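PDB 3I1I: homoserine O-acetyltransferase, which probably transfers an acetyl group from acetyl-CoA to the hydroxyl of L-homoserine, a step toward methionine, using an alpha/beta hydrolase fold. Local coordinates for residues Asn230-Asp233 / Glu234-Glu238; Val365-Phe368 / Leu369-Val373. All coordinates share one frame; numbering follows the deposited sequence. Where two conformers were deposited one is given.

Interaction 1: residues Asn230-Asp233 / Glu234-Glu238; sequences NAFD and EHFYE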
ATOM      1  N   ASN A 230      -1.417   5.442  -9.066  1.00 22.24           N
ATOM      2  CA  ASN A 230      -0.524   6.559  -9.409  1.00 22.96           C
ATOM      3  C   ASN A 230      -0.249   6.713 -10.898  1.00 21.75           C
ATOM      4  O   ASN A 230       0.535   7.600 -11.321  1.00 21.65           O
ATOM      5  CB  ASN A 230       0.787   6.432  -8.623  1.00 23.88           C
ATOM      6  CG  ASN A 230       0.595   6.739  -7.147  1.00 28.45           C
ATOM      7  OD1 ASN A 230       0.362   7.928  -6.763  1.00 31.96           O
ATOM      8  ND2 ASN A 230       0.585   5.659  -6.307  1.00 28.54           N
ATOM      9  N   ALA A 231      -0.917   5.879 -11.687  1.00 20.62           N
ATOM     10  CA  ALA A 231      -0.655   5.817 -13.127  1.00 20.51           C
ATOM     11  C   ALA A 231      -1.289   6.963 -13.897  1.00 19.56           C
ATOM     12  O   ALA A 231      -0.865   7.228 -14.999  1.00 19.56           O
ATOM     13  CB  ALA A 231      -1.072   4.456 -13.711  1.00 19.38           C
ATOM     14  N   PHE A 232      -2.250   7.675 -13.309  1.00 19.44           N
ATOM     15  CA  PHE A 232      -2.995   8.733 -14.034  1.00 19.76           C
ATOM     16  C   PHE A 232      -2.946  10.036 -13.210  1.00 20.40           C
ATOM     17  O   PHE A 232      -2.382  10.040 -12.124  1.00 21.62           O
ATOM     18  CB  PHE A 232      -4.447   8.318 -14.272  1.00 19.64           C
ATOM     19  CG  PHE A 232      -4.628   7.038 -15.086  1.00 19.61           C
ATOM     20  CD1 PHE A 232      -4.834   7.088 -16.453  1.00 20.81           C
ATOM     21  CD2 PHE A 232      -4.630   5.803 -14.468  1.00 22.27           C
ATOM     22  CE1 PHE A 232      -4.999   5.900 -17.223  1.00 23.65           C
ATOM     23  CE2 PHE A 232      -4.790   4.606 -15.204  1.00 25.34           C
ATOM     24  CZ  PHE A 232      -4.971   4.655 -16.597  1.00 24.21           C
ATOM     25  N   ASP A 233      -3.500  11.127 -13.716  1.00 20.58           N
ATOM     26  CA  ASP A 233      -3.704  12.356 -12.921  1.00 21.71           C
ATOM     27  C   ASP A 233      -4.793  12.088 -11.902  1.00 21.91           C
ATOM     28  O   ASP A 233      -5.652  11.244 -12.127  1.00 21.68           O
ATOM     29  CB  ASP A 233      -4.198  13.486 -13.824  1.00 22.72           C
ATOM     30  CG  ASP A 233      -4.335  14.822 -13.102  1.00 25.99           C
ATOM     31  OD1 ASP A 233      -3.307  15.522 -12.897  1.00 29.80           O
ATOM     32  OD2 ASP A 233      -5.486  15.200 -12.770  1.00 27.53           O
ATOM     33  N   GLU A 234      -4.779  12.810 -10.775  1.00 21.90           N
ATOM     34  CA  GLU A 234      -5.803  12.596  -9.767  1.00 21.60           C
ATOM     35  C   GLU A 234      -7.237  12.793 -10.305  1.00 21.30           C
ATOM     36  O   GLU A 234      -8.168  12.067  -9.941  1.00 20.92           O
ATOM     37  CB  GLU A 234      -5.551  13.463  -8.535  1.00 22.11           C
ATOM     38  CG  GLU A 234      -5.695  14.949  -8.717  1.00 22.54           C
ATOM     39  CD  GLU A 234      -7.127  15.427  -8.641  1.00 24.93           C
ATOM     40  OE1 GLU A 234      -7.314  16.628  -8.903  1.00 27.66           O
ATOM     41  OE2 GLU A 234      -8.047  14.625  -8.341  1.00 23.57           O
ATOM     42  N   HIS A 235      -7.397  13.759 -11.173  1.00 20.61           N
ATOM     43  CA  HIS A 235      -8.691  14.051 -11.685  1.00 21.95           C
ATOM     44  C   HIS A 235      -9.239  12.938 -12.588  1.00 21.41           C
ATOM     45  O   HIS A 235     -10.449  12.776 -12.723  1.00 21.49           O
ATOM     46  CB  HIS A 235      -8.685  15.375 -12.425  1.00 22.31           C
ATOM     47  CG  HIS A 235     -10.051  15.950 -12.576  1.00 25.79           C
ATOM     48  ND1 HIS A 235     -10.604  16.259 -13.799  1.00 27.65           N
ATOM     49  CD2 HIS A 235     -11.000  16.223 -11.649  1.00 27.79           C
ATOM     50  CE1 HIS A 235     -11.825  16.727 -13.614  1.00 28.36           C
ATOM     51  NE2 HIS A 235     -12.087  16.722 -12.319  1.00 28.02           N
ATOM     52  N   PHE A 236      -8.350  12.164 -13.187  1.00 21.12           N
ATOM     53  CA  PHE A 236      -8.780  11.006 -13.933  1.00 20.74           C
ATOM     54  C   PHE A 236      -9.611  10.086 -13.057  1.00 20.90           C
ATOM     55  O   PHE A 236     -10.640   9.612 -13.517  1.00 20.98           O
ATOM     56  CB  PHE A 236      -7.604  10.234 -14.525  1.00 20.40           C
ATOM     57  CG  PHE A 236      -8.003   8.958 -15.219  1.00 18.94           C
ATOM     58  CD1 PHE A 236      -8.368   8.966 -16.546  1.00 17.49           C
ATOM     59  CD2 PHE A 236      -8.033   7.758 -14.516  1.00 17.36           C
ATOM     60  CE1 PHE A 236      -8.737   7.775 -17.203  1.00 19.71           C
ATOM     61  CE2 PHE A 236      -8.404   6.574 -15.137  1.00 20.67           C
ATOM     62  CZ  PHE A 236      -8.751   6.566 -16.504  1.00 18.24           C
ATOM     63  N   TYR A 237      -9.173   9.812 -11.828  1.00 21.08           N
ATOM     64  CA  TYR A 237      -9.914   8.853 -10.972  1.00 21.78           C
ATOM     65  C   TYR A 237     -11.250   9.448 -10.479  1.00 22.65           C
ATOM     66  O   TYR A 237     -12.237   8.726 -10.295  1.00 22.75           O
ATOM     67  CB  TYR A 237      -9.077   8.415  -9.769  1.00 21.15           C
ATOM     68  CG  TYR A 237      -7.693   7.913 -10.135  1.00 21.82           C
ATOM     69  CD1 TYR A 237      -7.490   6.596 -10.500  1.00 22.65           C
ATOM     70  CD2 TYR A 237      -6.592   8.761 -10.117  1.00 20.70           C
ATOM     71  CE1 TYR A 237      -6.233   6.135 -10.831  1.00 22.55           C
ATOM     72  CE2 TYR A 237      -5.343   8.319 -10.460  1.00 21.32           C
ATOM     73  CZ  TYR A 237      -5.165   7.002 -10.821  1.00 21.76           C
ATOM     74  OH  TYR A 237      -3.934   6.531 -11.140  1.00 18.67           O
ATOM     75  N   GLU A 238     -11.247  10.761 -10.263  1.00 23.04           N
ATOM     76  CA  GLU A 238     -12.391  11.486  -9.765  1.00 24.84           C
ATOM     77  C   GLU A 238     -13.548  11.447 -10.771  1.00 25.25           C
ATOM     78  O   GLU A 238     -14.707  11.243 -10.368  1.00 25.73           O
ATOM     79  CB  GLU A 238     -12.008  12.941  -9.449  1.00 24.75           C
ATOM     80  CG  GLU A 238     -12.935  13.629  -8.507  1.00 26.90           C
ATOM     81  CD  GLU A 238     -12.874  13.092  -7.038  1.00 30.71           C
ATOM     82  OE1 GLU A 238     -11.826  12.553  -6.600  1.00 28.86           O
ATOM     83  OE2 GLU A 238     -13.914  13.211  -6.320  1.00 32.36           O
TER
HETATM   84  O   HOH W   1      -2.718  14.502  -9.972  1.00 20.65           O

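Interaction 2: residues Val365-Phe368 / Leu369-Val373; sequences VYEF and LNRKV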
ATOM      1  N   VAL A 365       9.014  12.823 -31.983  1.00 21.51           N
ATOM      2  CA  VAL A 365       9.840  11.652 -32.093  1.00 21.58           C
ATOM      3  C   VAL A 365      10.411  11.577 -33.521  1.00 22.93           C
ATOM      4  O   VAL A 365      11.628  11.430 -33.749  1.00 21.54           O
ATOM      5  CB  VAL A 365       9.047  10.385 -31.722  1.00 21.89           C
ATOM      6  CG1 VAL A 365       9.676   9.122 -32.294  1.00 17.81           C
ATOM      7  CG2 VAL A 365       8.902  10.297 -30.155  1.00 21.96           C
ATOM      8  N   TYR A 366       9.510  11.711 -34.479  1.00 24.07           N
ATOM      9  CA  TYR A 366       9.858  11.672 -35.884  1.00 24.95           C
ATOM     10  C   TYR A 366      10.971  12.665 -36.207  1.00 24.41           C
ATOM     11  O   TYR A 366      11.945  12.307 -36.801  1.00 24.97           O
ATOM     12  CB  TYR A 366       8.608  11.994 -36.713  1.00 25.64           C
ATOM     13  CG  TYR A 366       8.894  12.090 -38.161  1.00 27.69           C
ATOM     14  CD1 TYR A 366       9.081  10.940 -38.930  1.00 29.19           C
ATOM     15  CD2 TYR A 366       9.054  13.332 -38.766  1.00 31.35           C
ATOM     16  CE1 TYR A 366       9.400  11.035 -40.287  1.00 31.07           C
ATOM     17  CE2 TYR A 366       9.352  13.432 -40.122  1.00 32.81           C
ATOM     18  CZ  TYR A 366       9.511  12.283 -40.866  1.00 32.36           C
ATOM     19  OH  TYR A 366       9.810  12.414 -42.186  1.00 37.68           O
ATOM     20  N   GLU A 367      10.807  13.914 -35.808  1.00 24.42           N
ATOM     21  CA  GLU A 367      11.812  14.968 -36.031  0.60 24.28           C
ATOM     22  C   GLU A 367      13.154  14.584 -35.402  1.00 24.12           C
ATOM     23  O   GLU A 367      14.214  14.780 -35.986  1.00 24.11           O
ATOM     24  CB  GLU A 367      11.286  16.301 -35.459  0.60 24.24           C
ATOM     25  CG  GLU A 367      12.264  17.491 -35.310  0.60 26.71           C
ATOM     26  CD  GLU A 367      11.590  18.724 -34.605  0.60 31.49           C
ATOM     27  OE1 GLU A 367      12.193  19.349 -33.703  0.60 31.88           O
ATOM     28  OE2 GLU A 367      10.427  19.050 -34.942  0.60 33.98           O
ATOM     29  N   PHE A 368      13.110  14.028 -34.201  1.00 23.83           N
ATOM     30  CA  PHE A 368      14.315  13.686 -33.476  1.00 24.12           C
ATOM     31  C   PHE A 368      15.067  12.512 -34.114  1.00 24.21           C
ATOM     32  O   PHE A 368      16.297  12.527 -34.207  1.00 23.60           O
ATOM     33  CB  PHE A 368      13.964  13.365 -32.032  1.00 23.93           C
ATOM     34  CG  PHE A 368      15.131  13.311 -31.139  1.00 23.84           C
ATOM     35  CD1 PHE A 368      15.743  14.468 -30.728  1.00 25.48           C
ATOM     36  CD2 PHE A 368      15.627  12.111 -30.696  1.00 24.49           C
ATOM     37  CE1 PHE A 368      16.851  14.433 -29.872  1.00 26.21           C
ATOM     38  CE2 PHE A 368      16.736  12.077 -29.850  1.00 25.30           C
ATOM     39  CZ  PHE A 368      17.336  13.235 -29.444  1.00 24.95           C
ATOM     40  N   LEU A 369      14.327  11.529 -34.599  1.00 25.00           N
ATOM     41  CA  LEU A 369      14.925  10.407 -35.315  1.00 25.86           C
ATOM     42  C   LEU A 369      15.613  10.859 -36.609  1.00 27.80           C
ATOM     43  O   LEU A 369      16.507  10.183 -37.104  1.00 27.74           O
ATOM     44  CB  LEU A 369      13.877   9.344 -35.615  1.00 25.10           C
ATOM     45  CG  LEU A 369      13.354   8.610 -34.385  1.00 24.77           C
ATOM     46  CD1 LEU A 369      12.228   7.643 -34.795  1.00 21.87           C
ATOM     47  CD2 LEU A 369      14.513   7.883 -33.614  1.00 18.61           C
ATOM     48  N   ASN A 370      15.212  12.014 -37.127  1.00 30.07           N
ATOM     49  CA  ASN A 370      15.810  12.588 -38.319  1.00 31.97           C
ATOM     50  C   ASN A 370      16.844  13.672 -38.091  1.00 32.99           C
ATOM     51  O   ASN A 370      17.442  14.121 -39.019  1.00 33.23           O
ATOM     52  CB  ASN A 370      14.700  13.132 -39.209  1.00 32.52           C
ATOM     53  CG  ASN A 370      13.944  12.028 -39.861  1.00 34.99           C
ATOM     54  OD1 ASN A 370      14.526  11.277 -40.644  1.00 39.12           O
ATOM     55  ND2 ASN A 370      12.665  11.867 -39.515  1.00 36.74           N
ATOM     56  N   ARG A 371      17.069  14.100 -36.866  1.00 34.44           N
ATOM     57  CA  ARG A 371      18.115  15.071 -36.620  1.00 35.50           C
ATOM     58  C   ARG A 371      19.483  14.357 -36.566  1.00 36.18           C
ATOM     59  O   ARG A 371      19.588  13.220 -36.085  1.00 35.61           O
ATOM     60  CB  ARG A 371      17.818  15.802 -35.325  1.00 35.91           C
ATOM     61  CG  ARG A 371      18.861  16.780 -34.879  1.00 37.92           C
ATOM     62  CD  ARG A 371      18.565  17.181 -33.465  1.00 42.13           C
ATOM     63  NE  ARG A 371      17.261  17.847 -33.375  1.00 44.97           N
ATOM     64  CZ  ARG A 371      17.059  19.135 -33.666  1.00 48.14           C
ATOM     65  NH1 ARG A 371      18.083  19.908 -34.042  1.00 47.87           N
ATOM     66  NH2 ARG A 371      15.832  19.662 -33.562  1.00 48.68           N
ATOM     67  N   LYS A 372      20.516  15.035 -37.061  1.00 36.94           N
ATOM     68  CA  LYS A 372      21.853  14.453 -37.115  1.00 38.55           C
ATOM     69  C   LYS A 372      22.532  14.416 -35.735  1.00 38.34           C
ATOM     70  O   LYS A 372      22.273  15.245 -34.867  1.00 38.02           O
ATOM     71  CB  LYS A 372      22.731  15.212 -38.118  1.00 38.99           C
ATOM     72  CG  LYS A 372      23.268  16.541 -37.604  1.00 41.74           C
ATOM     73  CD  LYS A 372      24.061  17.289 -38.693  1.00 45.80           C
ATOM     74  CE  LYS A 372      25.033  18.288 -38.075  1.00 47.90           C
ATOM     75  NZ  LYS A 372      26.232  17.593 -37.472  1.00 49.69           N
ATOM     76  N   VAL A 373      23.414  13.442 -35.566  1.00 38.83           N
ATOM     77  CA  VAL A 373      24.129  13.240 -34.317  1.00 39.12           C
ATOM     78  C   VAL A 373      25.136  14.373 -34.115  1.00 39.69           C
ATOM     79  O   VAL A 373      25.867  14.741 -35.023  1.00 38.55           O
ATOM     80  CB  VAL A 373      24.797  11.848 -34.282  1.00 39.08           C
ATOM     81  CG1 VAL A 373      25.627  11.630 -32.949  1.00 36.69           C
ATOM     82  CG2 VAL A 373      23.709  10.794 -34.472  1.00 39.26           C
TER
HETATM   83  O   HOH W   2      14.140  17.411 -32.650  1.00 27.47           O

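Interaction 1: residues Asn230-Asp233 / Glu234-Glu238
An N-cap and a neighbouring aromatic cluster lie where the chain enters helix 234-240, with Asp233 capping the first turn and Phe232 stacked on Phe236 one turn later. Asp233 OD2 accepts from His235 N at 2.9 Å, a bond that reaches the carboxylate from above its plane, 39° out of it. With CG anti to the backbone N (chi1 -176°), OD2 is brought to the amide of His235. Water 1 accepts from Glu234 N at 2.8 Å and gives a weak bond to Asp233 OD1.

The Phe232 and Phe236 rings form an offset stack, their centroids 4.1 Å apart and their planes 9° from parallel. Phe232 also turns an edge to the face of Tyr237 in an offset edge-to-face pair, the planes almost perpendicular. Tyr237 OH takes the N-H of Phe232 at 3.0 Å and is also bonded to Phe228 O, so this phenol links the new helix to the end of helix 217-228. These helices belong to the region inserted between strands 174-178 and 309-313 of the alpha/beta hydrolase fold. Ala231 lies near a probable Ser155-His351-Asp318 triad, and Glu234 OE2 is hydrogen-bonded to Tyr325 OH of the second subunit.

Interaction 2: residues Val365-Phe368 / Leu369-Val373
Val365, Phe368 and Leu369 form the packed side of helix 362-370, the last helix of this alpha/beta hydrolase fold, while Tyr366, Glu367 and Asn370 line its exposed side. The side chains of Val365 and Leu369 lie side by side and point the same way, Val365 CG1 meeting Leu369 CD1 at 3.9 Å. Leu369 N bonds to Val365 O at 2.8 Å with an N-H...O angle of 163°, a normal i to i+4 helical bond; the bonds of Asn370 N that follow are weak. Val365 and Leu369 both reach strand 150-154, and Phe368 packs on strands 174-178 and 309-313, so this side of the helix covers the central sheet.

The exposed side is held more loosely. In the conformer given here, one of two, Glu367 OE1 makes a long salt bridge to Arg371 NH2 (3.7 Å), water 2 bridges the same two atoms, and Lys364 also pairs with the acid. Beyond Asn370 the helix gives way to loop, and Arg371 N bonds to Phe368 O at 3.2 Å. Asn370 ND2 makes a weak bond to Tyr366 O at 2.8 Å; chi1 of -73° sets the amide beside its own backbone N and lets it fold back over the preceding turn. The same nitrogen sits over the centre of the Tyr366 ring, 3.4 Å above its plane, with ring and amide planes 65° apart.

How the interactions relate
Interaction 1 closes before interaction 2 opens along the chain; their centres are 32 Å apart, and about 18 Å separates their nearest atoms, so they do not touch. Residues 230-238 lead into helix 234-240, in the helical region between strands 174-178 and 309-313. Residues 365-373 end helix 362-370, after strand 340-342, the last of the main sheet. The first contact thus lies in the inserted region, beside the probable triad and against the second subunit. No other chain of the assembly touches the second, which packs on the sheet itself. Strands 174-178 and 309-313 relate the two: they flank the insertion in sequence and, with strand 150-154, are touched by side chains of helix 362-370.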